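Local coordinates for aldehyde dehydrogenase family protein (Pseudomonas syringae pv. tomato, PDB 6X9L) that probably oxidises long-chain aliphatic aldehydes such as octanal with NAD+ as the hydride acceptor, at residues E257-D271 / Y417-A431. The protein carries 1 engineered substitution. Sequence-based numbering, arbitrary orientation.
Sequences ELGGKSPNILLPDAD and YGLGAHVQGQDLELA. With NAD (nicotinamide-adenine-dinucleotide), chain D.
The carboxylate of D269 grips two successive backbone amides of the loop after strand 422-424: OD2 accepts from D427 N at 2.7 Å on its syn side, though well out of the carboxylate plane, and OD1 takes Q426 N at 3.1 Å from above that plane. CG of D269 lies between its own backbone N and carbonyl carbon (chi1 69°), which turns both oxygens toward that loop, where D427 N-caps helix 428-435. Upstream, strands 263-266 and 422-424 run parallel, joined by a ladder from H422 N to P263 O (2.7 Å) through to L267 N and Q424 O (2.8 Å). On the N264 face, Q424 NE2 reaches N264 OD1 at 3.0 Å, nearly in its own amide plane, with the two amides almost perpendicular; ND2 of N264 bonds Y447 OH. L267 CD1 wedges between V423 CG1 (3.7 Å) and L430 CD2. At the other end, G260 CA sits over one face of the Y417 ring, 4.1 Å from its centroid, and L419 CD1 packs near the nicotinamide amide, which bonds weakly to E257 OE1. The pair leads from the NAD pocket into the largely parallel sheet of the catalytic domain, as in other aldehyde dehydrogenases, lying between strands 296-300 and 442-445, with helix 405-413 packed on P263, I265 and L267.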
ATOM      1  N   GLU A 257       4.929   0.728  -9.848  1.00 41.12           N
ATOM      2  CA  GLU A 257       5.195  -0.288 -10.851  1.00 42.08           C
ATOM      3  C   GLU A 257       6.616  -0.015 -11.320  1.00 41.48           C
ATOM      4  O   GLU A 257       6.855   0.975 -12.026  1.00 41.14           O
ATOM      5  CB  GLU A 257       4.210  -0.196 -12.007  1.00 43.25           C
ATOM      6  CG  GLU A 257       2.754  -0.325 -11.629  1.00 44.12           C
ATOM      7  CD  GLU A 257       2.271  -1.757 -11.743  1.00 45.72           C
ATOM      8  OE1 GLU A 257       3.088  -2.597 -12.182  1.00 46.33           O
ATOM      9  OE2 GLU A 257       1.098  -2.041 -11.392  1.00 45.98           O
ATOM     10  N   LEU A 258       7.560  -0.878 -10.916  1.00 31.47           N
ATOM     11  CA  LEU A 258       8.972  -0.588 -11.159  1.00 30.79           C
ATOM     12  C   LEU A 258       9.668  -1.635 -12.029  1.00 31.36           C
ATOM     13  O   LEU A 258       9.048  -2.235 -12.920  1.00 32.17           O
ATOM     14  CB  LEU A 258       9.685  -0.447  -9.817  1.00 30.12           C
ATOM     15  CG  LEU A 258       8.896   0.348  -8.772  1.00 29.81           C
ATOM     16  CD1 LEU A 258       9.703   0.443  -7.510  1.00 29.50           C
ATOM     17  CD2 LEU A 258       8.504   1.749  -9.272  1.00 29.61           C
ATOM     18  N   GLY A 259      10.955  -1.877 -11.768  1.00 43.06           N
ATOM     19  CA  GLY A 259      11.771  -2.699 -12.644  1.00 43.38           C
ATOM     20  C   GLY A 259      11.428  -4.180 -12.597  1.00 44.01           C
ATOM     21  O   GLY A 259      10.658  -4.655 -11.760  1.00 44.43           O
ATOM     22  N   GLY A 260      12.029  -4.922 -13.534  1.00 32.08           N
ATOM     23  CA  GLY A 260      11.906  -6.371 -13.577  1.00 32.54           C
ATOM     24  C   GLY A 260      13.072  -7.034 -14.284  1.00 32.50           C
ATOM     25  O   GLY A 260      13.877  -6.388 -14.964  1.00 32.21           O
ATOM     26  N   LYS A 261      13.179  -8.345 -14.074  1.00 42.89           N
ATOM     27  CA  LYS A 261      14.153  -9.216 -14.743  1.00 43.01           C
ATOM     28  C   LYS A 261      13.455 -10.556 -14.987  1.00 43.91           C
ATOM     29  O   LYS A 261      13.812 -11.595 -14.436  1.00 44.22           O
ATOM     30  CB  LYS A 261      15.417  -9.431 -13.915  1.00 42.56           C
ATOM     31  CG  LYS A 261      16.681  -8.918 -14.523  1.00 42.26           C
ATOM     32  CD  LYS A 261      17.066  -9.574 -15.840  1.00 42.51           C
ATOM     33  CE  LYS A 261      18.068  -8.648 -16.502  1.00 42.26           C
ATOM     34  NZ  LYS A 261      18.817  -9.207 -17.633  1.00 42.58           N
ATOM     35  N   SER A 262      12.429 -10.533 -15.814  1.00 37.47           N
ATOM     36  CA  SER A 262      11.464 -11.609 -15.794  1.00 38.22           C
ATOM     37  C   SER A 262      12.070 -12.867 -16.405  1.00 38.50           C
ATOM     38  O   SER A 262      12.691 -12.803 -17.476  1.00 38.22           O
ATOM     39  CB  SER A 262      10.186 -11.186 -16.520  1.00 38.74           C
ATOM     40  OG  SER A 262       9.608 -10.047 -15.881  1.00 38.68           O
ATOM     41  N   PRO A 263      11.947 -14.017 -15.741  1.00 41.49           N
ATOM     42  CA  PRO A 263      12.495 -15.264 -16.282  1.00 41.74           C
ATOM     43  C   PRO A 263      11.548 -15.929 -17.267  1.00 42.38           C
ATOM     44  O   PRO A 263      10.330 -15.754 -17.227  1.00 42.78           O
ATOM     45  CB  PRO A 263      12.680 -16.135 -15.033  1.00 41.89           C
ATOM     46  CG  PRO A 263      11.607 -15.667 -14.096  1.00 42.07           C
ATOM     47  CD  PRO A 263      11.429 -14.172 -14.372  1.00 41.59           C
ATOM     48  N   ASN A 264      12.146 -16.699 -18.172  1.00 43.30           N
ATOM     49  CA  ASN A 264      11.434 -17.581 -19.092  1.00 43.83           C
ATOM     50  C   ASN A 264      12.064 -18.966 -18.929  1.00 44.16           C
ATOM     51  O   ASN A 264      13.175 -19.210 -19.418  1.00 43.94           O
ATOM     52  CB  ASN A 264      11.527 -17.067 -20.526  1.00 43.71           C
ATOM     53  CG  ASN A 264      10.632 -17.824 -21.485  1.00 44.26           C
ATOM     54  OD1 ASN A 264       9.801 -18.636 -21.071  1.00 44.82           O
ATOM     55  ND2 ASN A 264      10.793 -17.559 -22.775  1.00 44.11           N
ATOM     56  N   ILE A 265      11.367 -19.851 -18.210  1.00 47.63           N
ATOM     57  CA  ILE A 265      11.812 -21.227 -18.005  1.00 47.97           C
ATOM     58  C   ILE A 265      11.231 -22.097 -19.111  1.00 48.43           C
ATOM     59  O   ILE A 265      10.009 -22.202 -19.249  1.00 48.81           O
ATOM     60  CB  ILE A 265      11.384 -21.774 -16.634  1.00 48.31           C
ATOM     61  CG1 ILE A 265      12.054 -21.043 -15.463  1.00 47.77           C
ATOM     62  CG2 ILE A 265      11.695 -23.268 -16.559  1.00 48.75           C
ATOM     63  CD1 ILE A 265      11.623 -21.595 -14.100  1.00 47.93           C
ATOM     64  N   LEU A 266      12.104 -22.735 -19.884  1.00 45.99           N
ATOM     65  CA  LEU A 266      11.714 -23.818 -20.771  1.00 46.44           C
ATOM     66  C   LEU A 266      11.931 -25.131 -20.015  1.00 46.89           C
ATOM     67  O   LEU A 266      13.071 -25.520 -19.734  1.00 46.72           O
ATOM     68  CB  LEU A 266      12.506 -23.765 -22.081  1.00 46.26           C
ATOM     69  CG  LEU A 266      12.026 -22.666 -23.045  1.00 46.04           C
ATOM     70  CD1 LEU A 266      11.924 -21.272 -22.354  1.00 45.46           C
ATOM     71  CD2 LEU A 266      12.901 -22.590 -24.290  1.00 45.92           C
ATOM     72  N   LEU A 267      10.825 -25.780 -19.654  1.00 50.16           N
ATOM     73  CA  LEU A 267      10.857 -27.090 -19.032  1.00 50.66           C
ATOM     74  C   LEU A 267      11.313 -28.143 -20.044  1.00 51.14           C
ATOM     75  O   LEU A 267      11.161 -27.960 -21.256  1.00 51.22           O
ATOM     76  CB  LEU A 267       9.466 -27.429 -18.494  1.00 51.07           C
ATOM     77  CG  LEU A 267       8.972 -26.504 -17.374  1.00 50.84           C
ATOM     78  CD1 LEU A 267       7.522 -26.727 -17.106  1.00 51.36           C
ATOM     79  CD2 LEU A 267       9.770 -26.711 -16.090  1.00 50.77           C
ATOM     80  N   PRO A 268      11.887 -29.253 -19.568  1.00 61.49           N
ATOM     81  CA  PRO A 268      12.520 -30.213 -20.494  1.00 61.76           C
ATOM     82  C   PRO A 268      11.586 -30.793 -21.547  1.00 62.38           C
ATOM     83  O   PRO A 268      12.059 -31.211 -22.616  1.00 62.63           O
ATOM     84  CB  PRO A 268      13.037 -31.309 -19.556  1.00 61.98           C
ATOM     85  CG  PRO A 268      13.172 -30.659 -18.239  1.00 61.61           C
ATOM     86  CD  PRO A 268      12.123 -29.601 -18.157  1.00 61.50           C
ATOM     87  N   ASP A 269      10.294 -30.846 -21.254  1.00 58.50           N
ATOM     88  CA  ASP A 269       9.324 -31.453 -22.190  1.00 58.91           C
ATOM     89  C   ASP A 269       8.790 -30.435 -23.186  1.00 58.53           C
ATOM     90  O   ASP A 269       7.852 -30.757 -23.870  1.00 58.90           O
ATOM     91  CB  ASP A 269       8.187 -32.108 -21.413  1.00 59.57           C
ATOM     92  CG  ASP A 269       7.279 -31.125 -20.713  1.00 59.56           C
ATOM     93  OD1 ASP A 269       7.657 -29.980 -20.607  1.00 59.03           O
ATOM     94  OD2 ASP A 269       6.207 -31.521 -20.303  1.00 60.07           O
ATOM     95  N   ALA A 270       9.394 -29.264 -23.278  1.00 55.30           N
ATOM     96  CA  ALA A 270       8.895 -28.228 -24.207  1.00 55.03           C
ATOM     97  C   ALA A 270       9.393 -28.465 -25.624  1.00 55.15           C
ATOM     98  O   ALA A 270      10.413 -29.062 -25.767  1.00 55.36           O
ATOM     99  CB  ALA A 270       9.297 -26.868 -23.724  1.00 54.38           C
ATOM    100  N   ASP A 271       8.667 -27.981 -26.622  1.00 67.16           N
ATOM    101  CA  ASP A 271       9.111 -28.114 -28.025  1.00 67.31           C
ATOM    102  C   ASP A 271      10.074 -26.955 -28.265  1.00 66.75           C
ATOM    103  O   ASP A 271       9.659 -25.948 -28.768  1.00 66.50           O
ATOM    104  CB  ASP A 271       7.899 -28.069 -28.945  1.00 68.78           C
ATOM    105  CG  ASP A 271       8.224 -28.124 -30.420  1.00 68.90           C
ATOM    106  OD1 ASP A 271       9.365 -28.372 -30.754  1.00 68.88           O
ATOM    107  OD2 ASP A 271       7.311 -27.916 -31.210  1.00 69.03           O
ATOM    108  N   TYR A 417      13.768  -8.663  -8.110  1.00 41.94           N
ATOM    109  CA  TYR A 417      12.531  -8.294  -8.796  1.00 40.73           C
ATOM    110  C   TYR A 417      11.511  -9.445  -8.768  1.00 40.82           C
ATOM    111  O   TYR A 417      11.796 -10.558  -8.308  1.00 41.64           O
ATOM    112  CB  TYR A 417      12.830  -7.885 -10.251  1.00 39.32           C
ATOM    113  CG  TYR A 417      13.756  -6.679 -10.415  1.00 39.12           C
ATOM    114  CD1 TYR A 417      13.353  -5.413  -9.998  1.00 38.85           C
ATOM    115  CD2 TYR A 417      15.015  -6.800 -11.010  1.00 39.10           C
ATOM    116  CE1 TYR A 417      14.173  -4.305 -10.152  1.00 38.51           C
ATOM    117  CE2 TYR A 417      15.848  -5.693 -11.165  1.00 38.86           C
ATOM    118  CZ  TYR A 417      15.414  -4.446 -10.734  1.00 38.58           C
ATOM    119  OH  TYR A 417      16.217  -3.332 -10.862  1.00 38.34           O
ATOM    120  N   GLY A 418      10.306  -9.162  -9.287  1.00 34.56           N
ATOM    121  CA  GLY A 418       9.213 -10.124  -9.423  1.00 34.59           C
ATOM    122  C   GLY A 418       7.985  -9.568 -10.132  1.00 33.84           C
ATOM    123  O   GLY A 418       6.862  -9.663  -9.627  1.00 34.16           O
ATOM    124  N   LEU A 419       8.190  -8.975 -11.311  1.00 41.81           N
ATOM    125  CA  LEU A 419       7.101  -8.326 -12.027  1.00 41.56           C
ATOM    126  C   LEU A 419       6.328  -9.326 -12.884  1.00 41.85           C
ATOM    127  O   LEU A 419       5.086  -9.342 -12.869  1.00 42.30           O
ATOM    128  CB  LEU A 419       7.640  -7.178 -12.881  1.00 40.87           C
ATOM    129  CG  LEU A 419       6.568  -6.473 -13.704  1.00 40.78           C
ATOM    130  CD1 LEU A 419       5.727  -5.562 -12.820  1.00 40.95           C
ATOM    131  CD2 LEU A 419       7.201  -5.703 -14.841  1.00 40.21           C
ATOM    132  N   GLY A 420       7.045 -10.162 -13.633  1.00 37.30           N
ATOM    133  CA  GLY A 420       6.454 -11.179 -14.469  1.00 37.47           C
ATOM    134  C   GLY A 420       7.372 -12.375 -14.631  1.00 37.48           C
ATOM    135  O   GLY A 420       8.437 -12.442 -14.015  1.00 37.44           O
ATOM    136  N   ALA A 421       6.962 -13.321 -15.476  1.00 40.01           N
ATOM    137  CA  ALA A 421       7.637 -14.604 -15.621  1.00 40.00           C
ATOM    138  C   ALA A 421       6.922 -15.412 -16.699  1.00 40.28           C
ATOM    139  O   ALA A 421       5.730 -15.217 -16.955  1.00 40.61           O
ATOM    140  CB  ALA A 421       7.651 -15.376 -14.301  1.00 40.67           C
ATOM    141  N   HIS A 422       7.662 -16.357 -17.300  1.00 42.39           N
ATOM    142  CA  HIS A 422       7.164 -17.208 -18.375  1.00 42.65           C
ATOM    143  C   HIS A 422       7.531 -18.672 -18.150  1.00 43.00           C
ATOM    144  O   HIS A 422       8.629 -18.985 -17.682  1.00 42.78           O
ATOM    145  CB  HIS A 422       7.717 -16.744 -19.714  1.00 42.18           C
ATOM    146  CG  HIS A 422       7.045 -15.521 -20.242  1.00 42.32           C
ATOM    147  ND1 HIS A 422       6.153 -15.557 -21.293  1.00 42.99           N
ATOM    148  CD2 HIS A 422       7.127 -14.224 -19.859  1.00 41.95           C
ATOM    149  CE1 HIS A 422       5.714 -14.333 -21.531  1.00 42.90           C
ATOM    150  NE2 HIS A 422       6.290 -13.508 -20.677  1.00 42.25           N
ATOM    151  N   VAL A 423       6.625 -19.581 -18.504  1.00 40.51           N
ATOM    152  CA  VAL A 423       6.902 -21.008 -18.427  1.00 40.82           C
ATOM    153  C   VAL A 423       6.512 -21.647 -19.752  1.00 41.36           C
ATOM    154  O   VAL A 423       5.427 -21.376 -20.286  1.00 41.82           O
ATOM    155  CB  VAL A 423       6.163 -21.679 -17.257  1.00 41.50           C
ATOM    156  CG1 VAL A 423       6.494 -23.166 -17.200  1.00 42.01           C
ATOM    157  CG2 VAL A 423       6.566 -21.024 -15.949  1.00 41.30           C
ATOM    158  N   GLN A 424       7.429 -22.452 -20.304  1.00 50.84           N
ATOM    159  CA  GLN A 424       7.208 -23.259 -21.498  1.00 51.26           C
ATOM    160  C   GLN A 424       7.245 -24.724 -21.088  1.00 51.70           C
ATOM    161  O   GLN A 424       8.198 -25.169 -20.439  1.00 51.34           O
ATOM    162  CB  GLN A 424       8.267 -22.988 -22.564  1.00 50.69           C
ATOM    163  CG  GLN A 424       8.486 -21.530 -22.875  1.00 50.21           C
ATOM    164  CD  GLN A 424       7.200 -20.741 -22.891  1.00 50.81           C
ATOM    165  OE1 GLN A 424       6.136 -21.254 -23.275  1.00 51.64           O
ATOM    166  NE2 GLN A 424       7.279 -19.479 -22.448  1.00 50.32           N
ATOM    167  N   GLY A 425       6.212 -25.463 -21.456  1.00 52.00           N
ATOM    168  CA  GLY A 425       6.131 -26.851 -21.072  1.00 52.56           C
ATOM    169  C   GLY A 425       5.011 -27.560 -21.800  1.00 53.59           C
ATOM    170  O   GLY A 425       3.981 -26.948 -22.106  1.00 54.06           O
ATOM    171  N   GLN A 426       5.206 -28.851 -22.090  1.00 74.05           N
ATOM    172  CA  GLN A 426       4.153 -29.635 -22.716  1.00 75.12           C
ATOM    173  C   GLN A 426       3.156 -30.146 -21.677  1.00 75.65           C
ATOM    174  O   GLN A 426       1.942 -30.022 -21.863  1.00 76.30           O
ATOM    175  CB  GLN A 426       4.758 -30.790 -23.522  1.00 75.54           C
ATOM    176  CG  GLN A 426       4.125 -30.967 -24.905  1.00 76.95           C
ATOM    177  CD  GLN A 426       5.130 -30.843 -26.053  1.00 76.85           C
ATOM    178  OE1 GLN A 426       6.278 -31.280 -25.946  1.00 76.55           O
ATOM    179  NE2 GLN A 426       4.693 -30.243 -27.156  1.00 77.14           N
ATOM    180  N   ASP A 427       3.639 -30.725 -20.581  1.00 62.39           N
ATOM    181  CA  ASP A 427       2.743 -31.148 -19.508  1.00 62.95           C
ATOM    182  C   ASP A 427       2.204 -29.916 -18.784  1.00 62.73           C
ATOM    183  O   ASP A 427       2.952 -29.232 -18.078  1.00 62.04           O
ATOM    184  CB  ASP A 427       3.462 -32.076 -18.536  1.00 62.91           C
ATOM    185  CG  ASP A 427       2.606 -32.424 -17.332  1.00 63.66           C
ATOM    186  OD1 ASP A 427       1.433 -32.001 -17.305  1.00 64.12           O
ATOM    187  OD2 ASP A 427       3.087 -33.115 -16.408  1.00 64.11           O
ATOM    188  N   LEU A 428       0.895 -29.655 -18.937  1.00 60.94           N
ATOM    189  CA  LEU A 428       0.282 -28.452 -18.370  1.00 60.85           C
ATOM    190  C   LEU A 428       0.225 -28.513 -16.847  1.00 60.94           C
ATOM    191  O   LEU A 428       0.400 -27.492 -16.176  1.00 60.60           O
ATOM    192  CB  LEU A 428      -1.127 -28.246 -18.945  1.00 61.57           C
ATOM    193  CG  LEU A 428      -1.970 -27.031 -18.503  1.00 61.53           C
ATOM    194  CD1 LEU A 428      -1.418 -25.730 -19.059  1.00 60.85           C
ATOM    195  CD2 LEU A 428      -3.426 -27.176 -18.909  1.00 62.21           C
ATOM    196  N   GLU A 429      -0.037 -29.691 -16.283  1.00 69.37           N
ATOM    197  CA  GLU A 429      -0.008 -29.837 -14.832  1.00 69.61           C
ATOM    198  C   GLU A 429       1.344 -29.403 -14.278  1.00 68.90           C
ATOM    199  O   GLU A 429       1.420 -28.533 -13.404  1.00 68.83           O
ATOM    200  CB  GLU A 429      -0.338 -31.284 -14.445  1.00 70.45           C
ATOM    201  CG  GLU A 429       0.068 -31.669 -13.044  1.00 70.82           C
ATOM    202  CD  GLU A 429      -0.378 -33.066 -12.664  1.00 71.86           C
ATOM    203  OE1 GLU A 429       0.110 -34.052 -13.265  1.00 72.72           O
ATOM    204  OE2 GLU A 429      -1.223 -33.185 -11.754  1.00 72.54           O
ATOM    205  N   LEU A 430       2.430 -29.966 -14.810  1.00 52.37           N
ATOM    206  CA  LEU A 430       3.754 -29.593 -14.332  1.00 51.64           C
ATOM    207  C   LEU A 430       3.993 -28.098 -14.494  1.00 50.98           C
ATOM    208  O   LEU A 430       4.484 -27.439 -13.570  1.00 50.82           O
ATOM    209  CB  LEU A 430       4.826 -30.393 -15.069  1.00 51.23           C
ATOM    210  CG  LEU A 430       6.245 -29.872 -14.823  1.00 50.50           C
ATOM    211  CD1 LEU A 430       6.775 -30.246 -13.440  1.00 50.76           C
ATOM    212  CD2 LEU A 430       7.160 -30.367 -15.912  1.00 50.04           C
ATOM    213  N   ALA A 431       3.633 -27.543 -15.655  1.00 46.40           N
ATOM    214  CA  ALA A 431       3.874 -26.124 -15.913  1.00 45.37           C
ATOM    215  C   ALA A 431       3.125 -25.231 -14.918  1.00 45.18           C
ATOM    216  O   ALA A 431       3.654 -24.207 -14.472  1.00 44.39           O
ATOM    217  CB  ALA A 431       3.485 -25.789 -17.351  1.00 45.34           C
TER
HETATM  218  PA  NAD D 702      12.109   6.785 -14.647  1.00 30.16           P
HETATM  219  O1A NAD D 702      12.044   6.078 -13.340  1.00 28.20           O
HETATM  220  O2A NAD D 702      13.429   7.391 -14.927  1.00 31.14           O
HETATM  221  O5B NAD D 702      10.942   7.899 -14.768  1.00 29.68           O
HETATM  222  C5B NAD D 702       9.577   7.552 -14.622  1.00 28.55           C
HETATM  223  C4B NAD D 702       8.739   8.808 -14.345  1.00 26.47           C
HETATM  224  O4B NAD D 702       9.167   9.384 -13.127  1.00 25.69           O
HETATM  225  C3B NAD D 702       8.920   9.899 -15.390  1.00 27.48           C
HETATM  226  O3B NAD D 702       7.671  10.556 -15.561  1.00 24.94           O
HETATM  227  C2B NAD D 702       9.920  10.855 -14.762  1.00 28.59           C
HETATM  228  O2B NAD D 702       9.764  12.189 -15.197  1.00 31.06           O
HETATM  229  C1B NAD D 702       9.514  10.750 -13.320  1.00 27.32           C
HETATM  230  N9A NAD D 702      10.591  11.011 -12.374  1.00 26.35           N
HETATM  231  C8A NAD D 702      11.949  10.832 -12.533  1.00 27.52           C
HETATM  232  N7A NAD D 702      12.534  11.148 -11.353  1.00 29.18           N
HETATM  233  C5A NAD D 702      11.577  11.517 -10.469  1.00 29.92           C
HETATM  234  C6A NAD D 702      11.619  11.926  -9.145  1.00 31.54           C
HETATM  235  N6A NAD D 702      12.762  11.861  -8.464  1.00 33.16           N
HETATM  236  N1A NAD D 702      10.436  12.221  -8.500  1.00 28.66           N
HETATM  237  C2A NAD D 702       9.230  12.117  -9.152  1.00 31.21           C
HETATM  238  N3A NAD D 702       9.188  11.708 -10.468  1.00 26.74           N
HETATM  239  C4A NAD D 702      10.349  11.423 -11.102  1.00 27.40           C
HETATM  240  O3  NAD D 702      11.587   5.763 -15.778  1.00 35.97           O
HETATM  241  PN  NAD D 702      12.398   5.116 -17.008  1.00 43.35           P
HETATM  242  O1N NAD D 702      13.498   4.272 -16.484  1.00 43.32           O
HETATM  243  O2N NAD D 702      12.692   6.158 -18.007  1.00 46.15           O
HETATM  244  O5D NAD D 702      11.136   4.189 -17.471  1.00 35.80           O
HETATM  245  C5D NAD D 702      11.341   2.820 -17.725  1.00 26.13           C
HETATM  246  C4D NAD D 702      11.195   2.051 -16.410  1.00 25.78           C
HETATM  247  O4D NAD D 702       9.824   1.940 -16.069  1.00 29.74           O
HETATM  248  C3D NAD D 702      11.724   0.637 -16.553  1.00 27.12           C
HETATM  249  O3D NAD D 702      12.301   0.241 -15.334  1.00 28.21           O
HETATM  250  C2D NAD D 702      10.459  -0.159 -16.742  1.00 26.26           C
HETATM  251  O2D NAD D 702      10.609  -1.512 -16.369  1.00 30.05           O
HETATM  252  C1D NAD D 702       9.495   0.588 -15.826  1.00 24.96           C
HETATM  253  N1N NAD D 702       8.129   0.202 -16.199  1.00 27.90           N
HETATM  254  C2N NAD D 702       7.375  -0.530 -15.323  1.00 26.51           C
HETATM  255  C3N NAD D 702       6.100  -0.947 -15.681  1.00 29.75           C
HETATM  256  C7N NAD D 702       5.244  -1.766 -14.765  1.00 27.07           C
HETATM  257  O7N NAD D 702       3.881  -1.862 -15.095  1.00 27.13           O
HETATM  258  N7N NAD D 702       5.749  -2.389 -13.697  1.00 24.34           N
HETATM  259  C4N NAD D 702       5.594  -0.625 -16.935  1.00 32.89           C
HETATM  260  C5N NAD D 702       6.373   0.109 -17.818  1.00 30.75           C
HETATM  261  C6N NAD D 702       7.650   0.511 -17.443  1.00 30.55           C
HETATM  262  O   HOH W   1      10.759 -10.107 -12.940  1.00 57.43           O